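Local atomic coordinates of cytochrome oxidase subunit II (Rhodothermus marinus, PDB entry 1W2L), a protein that forms the cytochrome c domain of a caa3 oxygen reductase subunit, holds a covalently bound heme c and probably passes electrons toward the copper A centre. Residues 54-58 with 92-96. Residues are numbered along the deposited sequence; the frame is centred on the assembly and turned at random.
Sequences ENYLR and IEFIK. With HEC (heme c), chain B; ACT (acetate ion), chain D.
I92 is the apolar wedge between the two helices: its CD1 packs against L57 CB at 3.8 Å and reaches R58 N at 3.6 Å, settling on the backbone of helix 54-62, while its CG2 branch lies near L57 CD1 and the carboxylate carbon of E54. The branches split this way because CG1 stands anti to the carbonyl carbon (chi1 -69°) and CG2 anti to the backbone N. L57 and I95 run side by side with opposed directions, CD1 of L57 meeting CG2 of I95 at 4.0 Å. The second methyl of L57, CD2, turns to the heme and rests 3.7 Å from its methyl CMA.

Here helix 54-62 meets the C-terminal helix 85-96 of a class I-type cytochrome c fold, with short segment axes 121° apart and 10.9 Å at closest approach; helix 5-15 covers another side of the C-terminal helix through L5 and A10.

Charged groups line the outer edge of the contact. K96 NZ faces two carboxylates at once, making a salt bridge to E54 OE1 at 3.5 Å across the helices and a hydrogen-bonded one to the syn lone pair of E93 OE1 within its own helix. A water accepts from K96 NZ and lies close to both acids, so ammonium and water together probably offset the repulsion between E54 OE2 and E93 OE1. R58 turns its guanidinium elsewhere, to E85.

On the heme side, Y56 OH donates to propionate oxygen O2A of the heme at 2.6 Å, with the oxygen in the plane of the ring at its edge. A phenylalanine here would probably leave that propionate oxygen without this donor and its arm freer to turn. V69 N and R42 NE are further hydrogen-bond partners of the heme.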
loop_
_atom_site.group_PDB
_atom_site.type_symbol
_atom_site.label_atom_id
_atom_site.label_comp_id
_atom_site.label_asym_id
_atom_site.label_seq_id
_atom_site.Cartn_x
_atom_site.Cartn_y
_atom_site.Cartn_z
ATOM N N GLU A 54 1.904 10.122 -2.620
ATOM C CA GLU A 54 1.228 9.985 -1.340
ATOM C C GLU A 54 -0.264 9.792 -1.500
ATOM O O GLU A 54 -0.888 8.947 -0.836
ATOM C CB GLU A 54 1.484 11.209 -0.478
ATOM C CG GLU A 54 1.369 11.101 0.990
ATOM C CD GLU A 54 2.557 11.522 1.848
ATOM O OE1 GLU A 54 3.753 11.549 1.426
ATOM O OE2 GLU A 54 2.391 11.811 3.033
ATOM N N ASN A 55 -0.879 10.602 -2.397
ATOM C CA ASN A 55 -2.304 10.465 -2.639
ATOM C C ASN A 55 -2.678 9.102 -3.178
ATOM O O ASN A 55 -3.730 8.531 -2.820
ATOM C CB ASN A 55 -2.817 11.548 -3.575
ATOM C CG ASN A 55 -3.020 12.862 -2.849
ATOM O OD1 ASN A 55 -3.149 12.871 -1.656
ATOM N ND2 ASN A 55 -3.013 13.928 -3.560
ATOM N N TYR A 56 -1.866 8.542 -4.066
ATOM C CA TYR A 56 -2.162 7.208 -4.559
ATOM C C TYR A 56 -2.101 6.168 -3.458
ATOM O O TYR A 56 -2.931 5.260 -3.408
ATOM C CB TYR A 56 -1.198 6.844 -5.710
ATOM C CG TYR A 56 -1.281 5.373 -6.050
ATOM C CD1 TYR A 56 -2.375 4.910 -6.766
ATOM C CD2 TYR A 56 -0.364 4.458 -5.631
ATOM C CE1 TYR A 56 -2.509 3.573 -7.078
ATOM C CE2 TYR A 56 -0.487 3.114 -5.939
ATOM C CZ TYR A 56 -1.566 2.668 -6.664
ATOM O OH TYR A 56 -1.726 1.351 -6.978
ATOM N N LEU A 57 -1.112 6.257 -2.592
ATOM C CA LEU A 57 -1.011 5.311 -1.491
ATOM C C LEU A 57 -2.222 5.444 -0.575
ATOM O O LEU A 57 -2.801 4.458 -0.139
ATOM C CB LEU A 57 0.303 5.494 -0.746
ATOM C CG LEU A 57 1.570 5.240 -1.556
ATOM C CD1 LEU A 57 2.813 5.503 -0.700
ATOM C CD2 LEU A 57 1.585 3.832 -2.106
ATOM N N ARG A 58 -2.615 6.674 -0.272
ATOM C CA ARG A 58 -3.756 6.950 0.594
ATOM C C ARG A 58 -5.014 6.363 -0.030
ATOM O O ARG A 58 -5.811 5.700 0.673
ATOM C CB ARG A 58 -3.872 8.467 0.921
ATOM C CG ARG A 58 -5.011 8.932 1.776
ATOM C CD ARG A 58 -4.991 10.495 1.797
ATOM N NE ARG A 58 -6.206 10.799 2.570
ATOM C CZ ARG A 58 -6.359 10.795 3.855
ATOM N NH1 ARG A 58 -5.278 10.491 4.595
ATOM N NH2 ARG A 58 -7.552 11.098 4.408
ATOM N N ILE A 92 2.032 4.955 5.348
ATOM C CA ILE A 92 2.690 5.573 4.186
ATOM C C ILE A 92 4.149 5.890 4.469
ATOM O O ILE A 92 4.986 5.680 3.587
ATOM C CB ILE A 92 1.831 6.742 3.690
ATOM C CG1 ILE A 92 0.552 6.149 3.097
ATOM C CG2 ILE A 92 2.602 7.576 2.674
ATOM C CD1 ILE A 92 -0.471 7.151 2.620
ATOM N N GLU A 93 4.449 6.390 5.672
ATOM C CA GLU A 93 5.850 6.646 6.004
ATOM C C GLU A 93 6.678 5.360 5.920
ATOM O O GLU A 93 7.792 5.327 5.388
ATOM C CB GLU A 93 5.955 7.322 7.354
ATOM C CG GLU A 93 5.605 8.794 7.259
ATOM C CD GLU A 93 6.148 9.604 6.099
ATOM O OE1 GLU A 93 5.340 10.051 5.253
ATOM O OE2 GLU A 93 7.378 9.750 6.010
ATOM N N PHE A 94 6.105 4.277 6.439
ATOM C CA PHE A 94 6.790 2.985 6.361
ATOM C C PHE A 94 6.968 2.553 4.910
ATOM O O PHE A 94 8.057 2.139 4.493
ATOM C CB PHE A 94 5.987 1.942 7.123
ATOM C CG PHE A 94 6.505 0.528 6.988
ATOM C CD1 PHE A 94 7.619 0.131 7.736
ATOM C CD2 PHE A 94 5.960 -0.393 6.139
ATOM C CE1 PHE A 94 8.122 -1.163 7.625
ATOM C CE2 PHE A 94 6.445 -1.683 6.030
ATOM C CZ PHE A 94 7.538 -2.087 6.770
ATOM N N ILE A 95 5.922 2.679 4.094
ATOM C CA ILE A 95 6.053 2.304 2.664
ATOM C C ILE A 95 7.108 3.141 1.970
ATOM O O ILE A 95 7.886 2.559 1.199
ATOM C CB ILE A 95 4.710 2.392 1.905
ATOM C CG1 ILE A 95 3.736 1.373 2.445
ATOM C CG2 ILE A 95 4.899 2.291 0.402
ATOM C CD1 ILE A 95 2.338 1.588 1.912
ATOM N N LYS A 96 7.127 4.443 2.200
ATOM C CA LYS A 96 8.037 5.309 1.445
ATOM C C LYS A 96 9.475 4.932 1.638
ATOM O O LYS A 96 10.290 5.196 0.751
ATOM C CB LYS A 96 7.890 6.776 1.864
ATOM C CG LYS A 96 6.647 7.453 1.366
ATOM C CD LYS A 96 6.486 8.916 1.674
ATOM C CE LYS A 96 7.611 9.636 2.347
ATOM N NZ LYS A 96 7.013 11.014 2.650
HETATM FE FE HEC B . -2.835 -4.118 -0.343
HETATM C CHA HEC B . -2.546 -3.080 -3.584
HETATM C CHB HEC B . -1.520 -1.157 0.714
HETATM C CHC HEC B . -3.214 -5.128 2.872
HETATM C CHD HEC B . -3.796 -7.213 -1.432
HETATM N NA HEC B . -2.185 -2.439 -1.267
HETATM C C1A HEC B . -2.177 -2.195 -2.627
HETATM C C2A HEC B . -1.490 -0.946 -2.833
HETATM C C3A HEC B . -1.253 -0.388 -1.638
HETATM C C4A HEC B . -1.680 -1.329 -0.614
HETATM C CMA HEC B . -0.517 0.914 -1.319
HETATM C CAA HEC B . -1.060 -0.450 -4.219
HETATM C CBA HEC B . 0.240 -1.187 -4.531
HETATM C CGA HEC B . 0.913 -0.903 -5.917
HETATM O O1A HEC B . 1.790 -1.689 -6.182
HETATM O O2A HEC B . 0.451 0.032 -6.623
HETATM N NB HEC B . -2.429 -3.296 1.453
HETATM C C1B HEC B . -1.869 -2.118 1.649
HETATM C C2B HEC B . -1.683 -1.864 3.097
HETATM C C3B HEC B . -2.234 -2.967 3.700
HETATM C C4B HEC B . -2.665 -3.881 2.693
HETATM C CMB HEC B . -1.017 -0.693 3.692
HETATM C CAB HEC B . -2.373 -3.251 5.177
HETATM C CBB HEC B . -3.137 -2.095 5.867
HETATM N NC HEC B . -3.432 -5.790 0.555
HETATM C C1C HEC B . -3.497 -6.003 1.930
HETATM C C2C HEC B . -3.943 -7.404 2.137
HETATM C C3C HEC B . -4.105 -7.965 0.943
HETATM C C4C HEC B . -3.812 -6.981 -0.060
HETATM C CMC HEC B . -4.111 -8.001 3.535
HETATM C CAC HEC B . -4.371 -9.439 0.607
HETATM C CBC HEC B . -5.638 -10.064 1.141
HETATM N ND HEC B . -3.153 -4.950 -2.154
HETATM C C1D HEC B . -3.506 -6.246 -2.386
HETATM C C2D HEC B . -3.539 -6.512 -3.806
HETATM C C3D HEC B . -3.214 -5.349 -4.370
HETATM C C4D HEC B . -2.974 -4.366 -3.381
HETATM C CMD HEC B . -3.850 -7.817 -4.407
HETATM C CAD HEC B . -3.091 -5.073 -5.919
HETATM C CBD HEC B . -4.453 -4.805 -6.556
HETATM C CGD HEC B . -4.918 -3.419 -6.263
HETATM O O1D HEC B . -5.916 -3.221 -5.511
HETATM O O2D HEC B . -4.261 -2.450 -6.749
HETATM C C ACT D . 3.925 13.039 -3.361
HETATM O O ACT D . 4.100 11.933 -2.781
HETATM O OXT ACT D . 2.925 13.614 -3.758
HETATM C CH3 ACT D . 5.250 13.828 -3.593
HETATM O O HOH W 1 4.982 12.091 3.819
#